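Local coordinates for biotin binding protein A (PDB 2C1Q), which binds the vitamin biotin in the chicken, as a four-chain member of the avidin family with a ligand site in each barrel, at residues 13-18 and 36-41; 32-37 and 68-73; 75-80 and 101-106; 95-100 and 120-125. All coordinates share one frame; numbering follows the deposited sequence.

Interaction 1 (13-18 and 36-41); sequences NELGSN and TAVTAT. With BTN (biotin), chain B.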
# COMPACT_ATOMS: atom_id res chain seq x y z
N ASN A 13 10.00 9.37 -14.98
CA ASN A 13 10.29 8.77 -13.68
C ASN A 13 11.53 7.88 -13.72
O ASN A 13 12.12 7.69 -14.79
CB ASN A 13 9.03 8.12 -13.06
CG ASN A 13 8.63 6.83 -13.74
OD1 ASN A 13 9.43 6.22 -14.42
ND2 ASN A 13 7.39 6.37 -13.51
N GLU A 14 11.92 7.35 -12.56
CA GLU A 14 13.12 6.54 -12.39
C GLU A 14 13.07 5.24 -13.20
O GLU A 14 14.12 4.63 -13.45
CB GLU A 14 13.38 6.23 -10.91
CG GLU A 14 12.46 5.12 -10.30
CD GLU A 14 11.09 5.62 -9.80
OE1 GLU A 14 10.59 6.66 -10.25
OE2 GLU A 14 10.52 4.97 -8.91
N LEU A 15 11.86 4.81 -13.59
CA LEU A 15 11.71 3.61 -14.42
C LEU A 15 11.89 3.96 -15.88
O LEU A 15 11.92 3.08 -16.73
CB LEU A 15 10.32 3.00 -14.25
CG LEU A 15 9.95 2.44 -12.88
CD1 LEU A 15 8.51 1.98 -12.84
CD2 LEU A 15 10.90 1.32 -12.46
N GLY A 16 11.97 5.25 -16.18
CA GLY A 16 12.07 5.72 -17.56
C GLY A 16 10.71 5.89 -18.21
O GLY A 16 10.61 6.03 -19.43
N SER A 17 9.64 5.90 -17.41
CA SER A 17 8.31 6.20 -17.95
C SER A 17 8.19 7.66 -18.30
O SER A 17 8.78 8.52 -17.62
CB SER A 17 7.22 5.83 -16.93
OG SER A 17 7.15 4.42 -16.77
N ASN A 18 7.40 7.96 -19.33
CA ASN A 18 7.09 9.35 -19.67
C ASN A 18 5.63 9.66 -19.43
O ASN A 18 4.73 8.82 -19.67
CB ASN A 18 7.44 9.66 -21.13
CG ASN A 18 8.91 9.51 -21.41
OD1 ASN A 18 9.71 10.36 -21.02
ND2 ASN A 18 9.28 8.40 -22.03
N THR A 36 4.36 4.21 -20.20
CA THR A 36 5.12 3.45 -19.21
C THR A 36 6.24 2.74 -19.92
O THR A 36 6.07 2.26 -21.02
CB THR A 36 4.26 2.45 -18.42
OG1 THR A 36 5.11 1.70 -17.55
CG2 THR A 36 3.56 1.48 -19.33
N ALA A 37 7.38 2.63 -19.24
CA ALA A 37 8.51 1.89 -19.77
C ALA A 37 8.38 0.43 -19.44
O ALA A 37 9.07 -0.39 -20.04
CB ALA A 37 9.83 2.44 -19.22
N VAL A 38 7.47 0.09 -18.52
CA VAL A 38 7.39 -1.26 -17.98
C VAL A 38 5.94 -1.76 -17.94
O VAL A 38 4.99 -0.98 -17.85
CB VAL A 38 8.07 -1.35 -16.54
CG1 VAL A 38 9.61 -1.08 -16.60
CG2 VAL A 38 7.41 -0.38 -15.60
N THR A 39 5.77 -3.06 -17.97
CA THR A 39 4.44 -3.59 -17.84
C THR A 39 4.52 -4.92 -17.13
O THR A 39 5.57 -5.55 -17.15
CB THR A 39 3.74 -3.70 -19.20
OG1 THR A 39 2.45 -4.30 -19.02
CG2 THR A 39 4.56 -4.55 -20.17
N ALA A 40 3.44 -5.33 -16.47
CA ALA A 40 3.37 -6.65 -15.82
C ALA A 40 2.67 -7.64 -16.72
O ALA A 40 2.49 -8.81 -16.36
CB ALA A 40 2.66 -6.56 -14.49
N THR A 41 2.25 -7.18 -17.90
CA THR A 41 1.64 -8.06 -18.88
C THR A 41 2.67 -8.41 -19.93
O THR A 41 3.81 -7.92 -19.88
CB THR A 41 0.47 -7.39 -19.60
OG1 THR A 41 0.97 -6.30 -20.38
CG2 THR A 41 -0.57 -6.88 -18.61
C11 BTN B . 0.03 -3.05 -16.55
O11 BTN B . -1.01 -3.74 -16.31
O12 BTN B . 1.14 -3.61 -16.45
C10 BTN B . -0.06 -1.60 -17.01
C9 BTN B . 1.31 -0.90 -17.02
C8 BTN B . 1.50 -0.33 -15.61
C7 BTN B . 2.86 0.31 -15.39
C2 BTN B . 3.06 0.66 -13.91
S1 BTN B . 2.01 1.87 -13.33
C6 BTN B . 3.10 2.11 -11.92
C5 BTN B . 4.52 1.86 -12.33
N1 BTN B . 5.06 3.16 -12.66
C3 BTN B . 5.24 3.24 -13.97
O3 BTN B . 5.75 4.39 -14.56
N2 BTN B . 4.89 2.12 -14.62
C4 BTN B . 4.49 1.12 -13.66

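Interaction 2 (32-37 and 68-73); sequences GSYQTA and FTVQWQ. With BTN (biotin), chain B.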
# COMPACT_ATOMS: atom_id res chain seq x y z
N GLY A 32 -4.15 14.03 -19.80
CA GLY A 32 -2.82 13.89 -20.35
C GLY A 32 -2.63 12.47 -20.78
O GLY A 32 -3.58 11.75 -21.03
N SER A 33 -1.37 12.06 -20.86
CA SER A 33 -1.10 10.71 -21.26
C SER A 33 0.15 10.22 -20.60
O SER A 33 1.00 11.00 -20.14
CB SER A 33 -0.99 10.61 -22.80
OG SER A 33 0.10 11.39 -23.23
N TYR A 34 0.26 8.92 -20.58
CA TYR A 34 1.30 8.24 -19.87
C TYR A 34 1.89 7.19 -20.78
O TYR A 34 1.17 6.34 -21.31
CB TYR A 34 0.70 7.52 -18.64
CG TYR A 34 1.68 7.28 -17.53
CD1 TYR A 34 1.80 8.20 -16.48
CD2 TYR A 34 2.48 6.15 -17.51
CE1 TYR A 34 2.72 7.97 -15.43
CE2 TYR A 34 3.39 5.92 -16.47
CZ TYR A 34 3.51 6.83 -15.46
OH TYR A 34 4.40 6.60 -14.46
N GLN A 35 3.21 7.22 -20.91
CA GLN A 35 3.94 6.16 -21.62
C GLN A 35 4.83 5.36 -20.65
O GLN A 35 5.91 5.81 -20.28
CB GLN A 35 4.81 6.80 -22.69
CG GLN A 35 5.63 5.79 -23.50
CD GLN A 35 4.77 5.05 -24.48
OE1 GLN A 35 3.85 5.62 -25.08
NE2 GLN A 35 5.02 3.76 -24.64
N THR A 36 4.36 4.21 -20.20
CA THR A 36 5.12 3.45 -19.21
C THR A 36 6.24 2.74 -19.92
O THR A 36 6.07 2.26 -21.02
CB THR A 36 4.26 2.45 -18.42
OG1 THR A 36 5.11 1.70 -17.55
CG2 THR A 36 3.56 1.48 -19.33
N ALA A 37 7.38 2.63 -19.24
CA ALA A 37 8.51 1.89 -19.77
C ALA A 37 8.38 0.43 -19.44
O ALA A 37 9.07 -0.39 -20.04
CB ALA A 37 9.83 2.44 -19.22
N PHE A 68 -4.18 11.07 -10.18
CA PHE A 68 -4.80 10.73 -11.45
C PHE A 68 -4.96 9.24 -11.66
O PHE A 68 -4.33 8.44 -10.99
CB PHE A 68 -4.03 11.34 -12.62
CG PHE A 68 -2.57 10.94 -12.68
CD1 PHE A 68 -2.19 9.84 -13.42
CD2 PHE A 68 -1.59 11.70 -12.06
CE1 PHE A 68 -0.87 9.46 -13.52
CE2 PHE A 68 -0.23 11.34 -12.17
CZ PHE A 68 0.12 10.22 -12.88
N THR A 69 -5.78 8.91 -12.66
CA THR A 69 -6.08 7.56 -13.05
C THR A 69 -5.52 7.39 -14.47
O THR A 69 -5.71 8.26 -15.31
CB THR A 69 -7.61 7.35 -13.08
OG1 THR A 69 -8.17 7.67 -11.80
CG2 THR A 69 -7.97 5.93 -13.44
N VAL A 70 -4.79 6.32 -14.71
CA VAL A 70 -4.34 5.99 -16.05
C VAL A 70 -5.21 4.83 -16.54
O VAL A 70 -5.31 3.78 -15.89
CB VAL A 70 -2.85 5.56 -16.10
CG1 VAL A 70 -2.47 5.27 -17.55
CG2 VAL A 70 -1.93 6.64 -15.49
N GLN A 71 -5.84 5.03 -17.69
CA GLN A 71 -6.62 4.01 -18.35
C GLN A 71 -5.75 3.31 -19.35
O GLN A 71 -5.66 3.76 -20.49
CB GLN A 71 -7.73 4.73 -19.09
CG GLN A 71 -8.86 3.89 -19.58
CD GLN A 71 -9.79 4.72 -20.45
OE1 GLN A 71 -9.38 5.21 -21.51
NE2 GLN A 71 -11.05 4.88 -20.02
N TRP A 72 -5.11 2.21 -18.96
CA TRP A 72 -4.14 1.56 -19.86
C TRP A 72 -4.78 1.07 -21.14
O TRP A 72 -5.79 0.38 -21.10
CB TRP A 72 -3.39 0.42 -19.15
CG TRP A 72 -2.68 0.89 -17.92
CD1 TRP A 72 -3.03 0.63 -16.63
CD2 TRP A 72 -1.55 1.77 -17.87
NE1 TRP A 72 -2.18 1.27 -15.77
CE2 TRP A 72 -1.24 1.96 -16.50
CE3 TRP A 72 -0.71 2.36 -18.84
CZ2 TRP A 72 -0.18 2.75 -16.07
CZ3 TRP A 72 0.35 3.14 -18.42
CH2 TRP A 72 0.61 3.32 -17.03
N GLN A 73 -4.18 1.41 -22.29
CA GLN A 73 -4.80 1.04 -23.56
C GLN A 73 -4.51 -0.38 -24.05
O GLN A 73 -5.10 -0.84 -25.03
CB GLN A 73 -4.53 2.09 -24.64
CG GLN A 73 -5.27 3.38 -24.38
CD GLN A 73 -6.78 3.19 -24.30
OE1 GLN A 73 -7.41 2.71 -25.24
NE2 GLN A 73 -7.37 3.59 -23.16
C11 BTN B . 0.03 -3.05 -16.55
O11 BTN B . -1.01 -3.74 -16.31
O12 BTN B . 1.14 -3.61 -16.45
C10 BTN B . -0.06 -1.60 -17.01
C9 BTN B . 1.31 -0.90 -17.02
C8 BTN B . 1.50 -0.33 -15.61
C7 BTN B . 2.86 0.31 -15.39
C2 BTN B . 3.06 0.66 -13.91
S1 BTN B . 2.01 1.87 -13.33
C6 BTN B . 3.10 2.11 -11.92
C5 BTN B . 4.52 1.86 -12.33
N1 BTN B . 5.06 3.16 -12.66
C3 BTN B . 5.24 3.24 -13.97
O3 BTN B . 5.75 4.39 -14.56
N2 BTN B . 4.89 2.12 -14.62
C4 BTN B . 4.49 1.12 -13.66

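Interaction 3 (75-80 and 101-106); sequences ADSTTV and LREEVP. With BTN (biotin), chain B.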
# COMPACT_ATOMS: atom_id res chain seq x y z
N ALA A 75 -3.94 -3.08 -21.60
CA ALA A 75 -4.03 -3.96 -20.45
C ALA A 75 -5.39 -3.81 -19.80
O ALA A 75 -5.97 -2.73 -19.85
CB ALA A 75 -2.92 -3.64 -19.45
N ASP A 76 -5.88 -4.87 -19.17
CA ASP A 76 -7.15 -4.79 -18.45
C ASP A 76 -7.07 -4.02 -17.13
O ASP A 76 -8.08 -3.79 -16.47
CB ASP A 76 -7.75 -6.18 -18.25
CG ASP A 76 -8.32 -6.75 -19.55
OD1 ASP A 76 -8.49 -5.96 -20.51
OD2 ASP A 76 -8.58 -7.97 -19.60
N SER A 77 -5.90 -3.55 -16.79
CA SER A 77 -5.68 -2.94 -15.49
C SER A 77 -5.95 -1.44 -15.42
O SER A 77 -6.27 -0.81 -16.43
CB SER A 77 -4.24 -3.23 -15.11
OG SER A 77 -3.42 -2.61 -16.07
N THR A 78 -5.83 -0.87 -14.22
CA THR A 78 -5.97 0.55 -14.00
C THR A 78 -4.97 0.95 -12.91
O THR A 78 -4.85 0.26 -11.91
CB THR A 78 -7.41 0.92 -13.56
OG1 THR A 78 -8.33 0.56 -14.60
CG2 THR A 78 -7.52 2.36 -13.37
N THR A 79 -4.21 2.01 -13.15
CA THR A 79 -3.34 2.55 -12.11
C THR A 79 -3.83 3.89 -11.65
O THR A 79 -4.29 4.71 -12.47
CB THR A 79 -1.87 2.73 -12.56
OG1 THR A 79 -1.35 1.47 -12.99
CG2 THR A 79 -1.00 3.19 -11.36
N VAL A 80 -3.71 4.16 -10.35
CA VAL A 80 -3.94 5.50 -9.84
C VAL A 80 -2.69 5.98 -9.17
O VAL A 80 -1.99 5.21 -8.58
CB VAL A 80 -5.14 5.59 -8.86
CG1 VAL A 80 -6.40 5.39 -9.60
CG2 VAL A 80 -4.97 4.58 -7.71
N LEU A 101 -1.70 -0.33 -8.68
CA LEU A 101 -2.02 -0.91 -9.99
C LEU A 101 -3.00 -2.02 -9.73
O LEU A 101 -2.70 -2.96 -9.01
CB LEU A 101 -0.76 -1.45 -10.64
CG LEU A 101 -0.88 -2.44 -11.82
CD1 LEU A 101 -1.72 -1.90 -12.96
CD2 LEU A 101 0.54 -2.75 -12.37
N ARG A 102 -4.17 -1.93 -10.36
CA ARG A 102 -5.26 -2.88 -10.12
C ARG A 102 -5.47 -3.72 -11.35
O ARG A 102 -5.85 -3.19 -12.39
CB ARG A 102 -6.56 -2.13 -9.85
CG ARG A 102 -7.81 -3.03 -9.63
CD ARG A 102 -7.82 -3.31 -8.22
NE ARG A 102 -8.91 -4.10 -7.68
CZ ARG A 102 -9.29 -3.95 -6.42
NH1 ARG A 102 -8.69 -3.00 -5.68
NH2 ARG A 102 -10.24 -4.69 -5.91
N GLU A 103 -5.19 -5.02 -11.25
CA GLU A 103 -5.50 -5.94 -12.34
C GLU A 103 -6.95 -6.41 -12.28
O GLU A 103 -7.53 -6.60 -11.22
CB GLU A 103 -4.48 -7.10 -12.42
CG GLU A 103 -3.01 -6.57 -12.50
CD GLU A 103 -2.19 -7.08 -13.69
OE1 GLU A 103 -1.82 -8.28 -13.67
OE2 GLU A 103 -1.89 -6.28 -14.63
N GLU A 104 -7.55 -6.59 -13.46
CA GLU A 104 -8.90 -7.12 -13.54
C GLU A 104 -8.88 -8.60 -13.18
O GLU A 104 -8.06 -9.35 -13.71
CB GLU A 104 -9.48 -6.89 -14.94
CG GLU A 104 -10.97 -7.24 -15.08
CD GLU A 104 -11.44 -7.22 -16.54
OE1 GLU A 104 -10.64 -7.53 -17.48
OE2 GLU A 104 -12.62 -6.88 -16.76
N VAL A 105 -9.78 -9.01 -12.29
CA VAL A 105 -9.82 -10.43 -11.91
C VAL A 105 -11.16 -11.11 -12.25
O VAL A 105 -12.21 -10.46 -12.25
CB VAL A 105 -9.38 -10.69 -10.43
CG1 VAL A 105 -7.93 -10.29 -10.22
CG2 VAL A 105 -10.31 -10.01 -9.46
N PRO A 106 -11.13 -12.42 -12.55
CA PRO A 106 -12.36 -13.13 -12.96
C PRO A 106 -13.46 -13.17 -11.89
O PRO A 106 -14.64 -13.01 -12.23
CB PRO A 106 -11.86 -14.54 -13.30
CG PRO A 106 -10.61 -14.69 -12.59
CD PRO A 106 -9.97 -13.32 -12.57
C11 BTN B . 0.03 -3.05 -16.55
O11 BTN B . -1.01 -3.74 -16.31
O12 BTN B . 1.14 -3.61 -16.45
C10 BTN B . -0.06 -1.60 -17.01
C9 BTN B . 1.31 -0.90 -17.02
C8 BTN B . 1.50 -0.33 -15.61
C7 BTN B . 2.86 0.31 -15.39
C2 BTN B . 3.06 0.66 -13.91
S1 BTN B . 2.01 1.87 -13.33
C6 BTN B . 3.10 2.11 -11.92
C5 BTN B . 4.52 1.86 -12.33
N1 BTN B . 5.06 3.16 -12.66
C3 BTN B . 5.24 3.24 -13.97
O3 BTN B . 5.75 4.39 -14.56
N2 BTN B . 4.89 2.12 -14.62
C4 BTN B . 4.49 1.12 -13.66

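Interaction 4 (95-100 and 120-125); sequences LEMAWL and NVFTRV. With BTN (biotin), chain B.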
# COMPACT_ATOMS: atom_id res chain seq x y z
N LEU A 95 8.13 15.36 -8.69
CA LEU A 95 6.86 14.79 -8.24
C LEU A 95 7.11 13.50 -7.44
O LEU A 95 7.65 12.53 -7.97
CB LEU A 95 5.94 14.48 -9.44
CG LEU A 95 5.71 15.59 -10.47
CD1 LEU A 95 4.91 15.04 -11.63
CD2 LEU A 95 5.01 16.78 -9.82
N GLU A 96 6.71 13.52 -6.17
CA GLU A 96 6.72 12.35 -5.31
C GLU A 96 5.35 11.71 -5.37
O GLU A 96 4.35 12.34 -4.98
CB GLU A 96 7.03 12.73 -3.85
CG GLU A 96 8.36 13.39 -3.63
CD GLU A 96 9.56 12.44 -3.82
OE1 GLU A 96 9.40 11.18 -3.76
OE2 GLU A 96 10.65 12.99 -4.02
N MET A 97 5.32 10.46 -5.83
CA MET A 97 4.06 9.77 -6.12
C MET A 97 4.03 8.38 -5.53
O MET A 97 5.05 7.75 -5.38
CB MET A 97 3.79 9.69 -7.62
CG MET A 97 3.66 11.07 -8.26
SD MET A 97 2.55 11.21 -9.64
CE MET A 97 0.98 11.54 -8.74
N ALA A 98 2.84 7.95 -5.12
CA ALA A 98 2.60 6.60 -4.68
C ALA A 98 1.47 6.17 -5.59
O ALA A 98 0.70 7.01 -6.07
CB ALA A 98 2.18 6.55 -3.19
N TRP A 99 1.41 4.87 -5.86
CA TRP A 99 0.47 4.36 -6.84
C TRP A 99 -0.05 2.98 -6.48
O TRP A 99 0.55 2.26 -5.69
CB TRP A 99 1.12 4.33 -8.24
CG TRP A 99 2.41 3.52 -8.37
CD1 TRP A 99 3.68 4.03 -8.47
CD2 TRP A 99 2.55 2.07 -8.47
NE1 TRP A 99 4.60 2.99 -8.61
CE2 TRP A 99 3.93 1.79 -8.61
CE3 TRP A 99 1.63 0.99 -8.45
CZ2 TRP A 99 4.42 0.48 -8.70
CZ3 TRP A 99 2.12 -0.30 -8.59
CH2 TRP A 99 3.50 -0.55 -8.70
N LEU A 100 -1.20 2.65 -7.05
CA LEU A 100 -1.80 1.32 -6.94
C LEU A 100 -2.14 0.86 -8.34
O LEU A 100 -2.79 1.58 -9.09
CB LEU A 100 -3.08 1.34 -6.12
CG LEU A 100 -3.02 1.76 -4.65
CD1 LEU A 100 -4.43 1.98 -4.10
CD2 LEU A 100 -2.25 0.78 -3.78
N ASN A 120 6.91 6.34 -7.24
CA ASN A 120 7.71 6.83 -8.38
C ASN A 120 8.18 8.24 -8.06
O ASN A 120 7.56 8.93 -7.27
CB ASN A 120 6.90 6.85 -9.68
CG ASN A 120 6.82 5.49 -10.36
OD1 ASN A 120 5.81 5.13 -10.97
ND2 ASN A 120 7.92 4.74 -10.31
N VAL A 121 9.31 8.65 -8.64
CA VAL A 121 9.77 10.05 -8.53
C VAL A 121 9.90 10.57 -9.94
O VAL A 121 10.57 9.95 -10.76
CB VAL A 121 11.13 10.19 -7.81
CG1 VAL A 121 11.47 11.71 -7.60
CG2 VAL A 121 11.09 9.52 -6.46
N PHE A 122 9.21 11.66 -10.25
CA PHE A 122 9.26 12.22 -11.61
C PHE A 122 10.05 13.52 -11.61
O PHE A 122 9.94 14.32 -10.69
CB PHE A 122 7.86 12.55 -12.16
CG PHE A 122 6.97 11.36 -12.36
CD1 PHE A 122 6.70 10.88 -13.63
CD2 PHE A 122 6.37 10.74 -11.29
CE1 PHE A 122 5.85 9.81 -13.82
CE2 PHE A 122 5.56 9.66 -11.46
CZ PHE A 122 5.27 9.20 -12.73
N THR A 123 10.82 13.73 -12.67
CA THR A 123 11.39 15.05 -12.89
C THR A 123 11.00 15.53 -14.29
O THR A 123 10.62 14.71 -15.16
CB THR A 123 12.93 15.07 -12.64
OG1 THR A 123 13.55 14.08 -13.44
CG2 THR A 123 13.24 14.79 -11.16
N ARG A 124 11.04 16.84 -14.49
CA ARG A 124 10.64 17.45 -15.76
C ARG A 124 11.64 17.13 -16.88
O ARG A 124 12.84 17.32 -16.68
CB ARG A 124 10.53 18.95 -15.58
CG ARG A 124 9.59 19.58 -16.52
CD ARG A 124 9.54 21.06 -16.35
NE ARG A 124 8.66 21.53 -15.28
CZ ARG A 124 7.32 21.48 -15.28
NH1 ARG A 124 6.64 20.88 -16.26
NH2 ARG A 124 6.67 21.99 -14.25
N VAL A 125 11.17 16.65 -18.03
CA VAL A 125 12.05 16.38 -19.20
C VAL A 125 12.60 17.70 -19.78
O VAL A 125 11.86 18.67 -19.98
CB VAL A 125 11.32 15.56 -20.32
CG1 VAL A 125 12.15 15.54 -21.63
CG2 VAL A 125 11.06 14.13 -19.87
C11 BTN B . 0.03 -3.05 -16.55
O11 BTN B . -1.01 -3.74 -16.31
O12 BTN B . 1.14 -3.61 -16.45
C10 BTN B . -0.06 -1.60 -17.01
C9 BTN B . 1.31 -0.90 -17.02
C8 BTN B . 1.50 -0.33 -15.61
C7 BTN B . 2.86 0.31 -15.39
C2 BTN B . 3.06 0.66 -13.91
S1 BTN B . 2.01 1.87 -13.33
C6 BTN B . 3.10 2.11 -11.92
C5 BTN B . 4.52 1.86 -12.33
N1 BTN B . 5.06 3.16 -12.66
C3 BTN B . 5.24 3.24 -13.97
O3 BTN B . 5.75 4.39 -14.56
N2 BTN B . 4.89 2.12 -14.62
C4 BTN B . 4.49 1.12 -13.66
O HOH W 1 7.91 8.99 -4.14

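Interaction 1 (13-18 and 36-41)
Leu15, Gly16 and Ser17 meet Thr36, Ala37 and Val38 where two loops come together beside the ureido ring of biotin. The first loop starts at Asn13, whose ND2 donates to biotin O3 at 2.8 Å. Asn13 OD1 accepts from Leu15 N and Ser17 N, which approach from opposite faces of the amide plane. The bond from Leu15 N makes an Asx turn; with the second bond, from Ser17 N, it fixes the amide with ND2 on the ligand. A type I turn from Asn13 to Gly16 overlaps it. The carboxylate of Glu14 points to strand 115-124, where it accepts from Val121 N and Asn120 ND2. Leu15 puts its CD1 branch 3.8 Å from Val38 CG2, and the same methyl touches the ureido group. The CB of Ala37 lies 3.3 Å from Leu15 O. Gly16 O also rests near Ala37 CB. Ser17 OG has two roles. It donates to biotin O3 at 2.6 Å and accepts from Ala37 N at 3.1 Å. Across from it, Thr36 OG1 lies trans to the backbone N (chi1 176°). There it accepts from biotin N2 along a nearly straight bond (174°) and donates to Val38 O. Thr39 OG1 and Ala40 N both donate to biotin O12, so this loop grips the ligand at both ends. Asn18 bonds through its backbone to Gln35. The loops follow strands 9-13 and 29-35 of the avidin barrel, and Trp112 of the second subunit packs on Leu15, Val38 and Ala40.

Interaction 2 (32-37 and 68-73)
The Tyr34 ring fits between Trp72, Val70 and Phe68. Its CD2 sits 3.4 Å from Trp72 CH2, at the rim of the indole, and the two planes are almost perpendicular (89°). Val70 fills the hollow beside the tyrosine, meeting its ring obliquely: CG1 lies 4.0 Å from Tyr34 CB, and CG2 lies by the ring. Val70 CG2 is also at the edge of the Phe68 ring. Phe68 CE1 lies 4.2 Å from Tyr34 CD1. The side chains thus do the joining. Strands 29-35 and 66-71 are not neighbours in the sheet, since strand 48-54 runs between them, and their residues meet inside the eight-stranded avidin barrel. Trp72 is a flat wall with two different sides. Biotin C10 lies over one face and Val70 CG1 over the opposite one, both offset toward the rim. The CG2 of Thr36 adds a small bump 3.7 Å from Trp72 CZ3. Trp72 NE1 donates to Thr79 OG1, which probably limits swinging of the indole. With CG trans to the backbone N (chi1 -156°), the Tyr34 ring extends to the pocket and brings its OH to biotin O3, 2.6 Å away. The OH donates, and O3 lies near the ring plane at its edge.

Interaction 3 (75-80 and 101-106)
Ser77 OG donates to biotin O11 at 2.7 Å, while Ser77 CB rests 3.6 Å from Leu101 CD1. The serine OG lies between the backbone N and the carbonyl carbon (chi1 62°), turned to the ligand tail. Glu103 bends at chi2 and brings OE2 within 3.2 Å of the same biotin O11. Two carboxylates that close suggest that a proton may be shared there. Leu101 CD1 also reaches Thr79 OG1, at 3.4 Å. That hydroxyl, already engaged by Trp72, lies near biotin S1. On the opposite side of the sheet are Thr78 and Arg102, an antiparallel hydrogen-bonded pair. Arg102 N donates to Thr78 O at 2.8 Å, and Thr78 N returns a bond to Arg102 O at 3.0 Å. Farther out, Asp76 OD2 is 3.0 Å from Glu104 OE1, with the carboxylate planes steeply turned (84°). Both atoms are acceptors, so a shared proton is possible. The long, weak ion pair of Asp76 with Lys60 of the third subunit may also ease the charge. Thr65 OG1 of that subunit is hydrogen-bonded to Thr78 OG1. Strands 78-87 and 93-102 form a beta hairpin of the avidin barrel, and here its ends frame the carboxylate end of the biotin site.

Interaction 4 (95-100 and 120-125)
Met97 runs from strand 93-102 into the barrel beside Asn120 and Phe122. Its CB lies 3.9 Å from Asn120 O. CG comes next and is near Phe122 CE2 and CD2. SD is 3.8 Å from Phe122 CE2 and meets the ring obliquely, 47° off its normal, a Met-aromatic contact. At the tip, CE touches Phe68. Leu95 lies on the same side of the sheet, its CB 3.8 Å from Phe122 CB. Leu95 O lies at the edge of the Phe122 ring. The strands are antiparallel neighbours, the last two of the eight-stranded avidin barrel. Leu95 pairs with Phe122 and Met97 with Asn120, each through two backbone hydrogen bonds. Between them Val121 CA makes a CA-H...O contact with Leu95 O at 3.3 Å. Glu96 and Val121 lie side by side on the other face, with Glu96 OE1 3.6 Å from Val121 CG2. A water bridges Glu96 OE1, at 2.7 Å, and Asn120 O, although further acceptors nearby may compete for its protons. Back inside, Trp99 holds biotin C6 over the centre of one ring face, with Trp99 CE2 at 3.4 Å from C6. Asn120 OD1 accepts from biotin N1 at 2.7 Å, nearly straight (172°). Its ND2, held by Glu14, leaves OD1 facing the ligand.

All four contacts belong to one antiparallel barrel and touch the same biotin. Interaction 1 joins two loops and shares Thr36 and Ala37 with interaction 2; their centres are about 10 Å apart. Interactions 1 and 2 thus overlap along the chain, and interaction 3 follows both. Interactions 3 and 4 alternate, both use strand 93-102, and their centres lie about 20 Å apart. Strand 66-71 of interaction 2 neighbours strand 78-87 of interaction 3, and Val70 N lies 2.8 Å from Thr79 O. Glu14 ties interaction 1 to strand 115-124 of interaction 4. Segments distant in sequence therefore surround the ligand, and neighbouring subunits reach all four contacts.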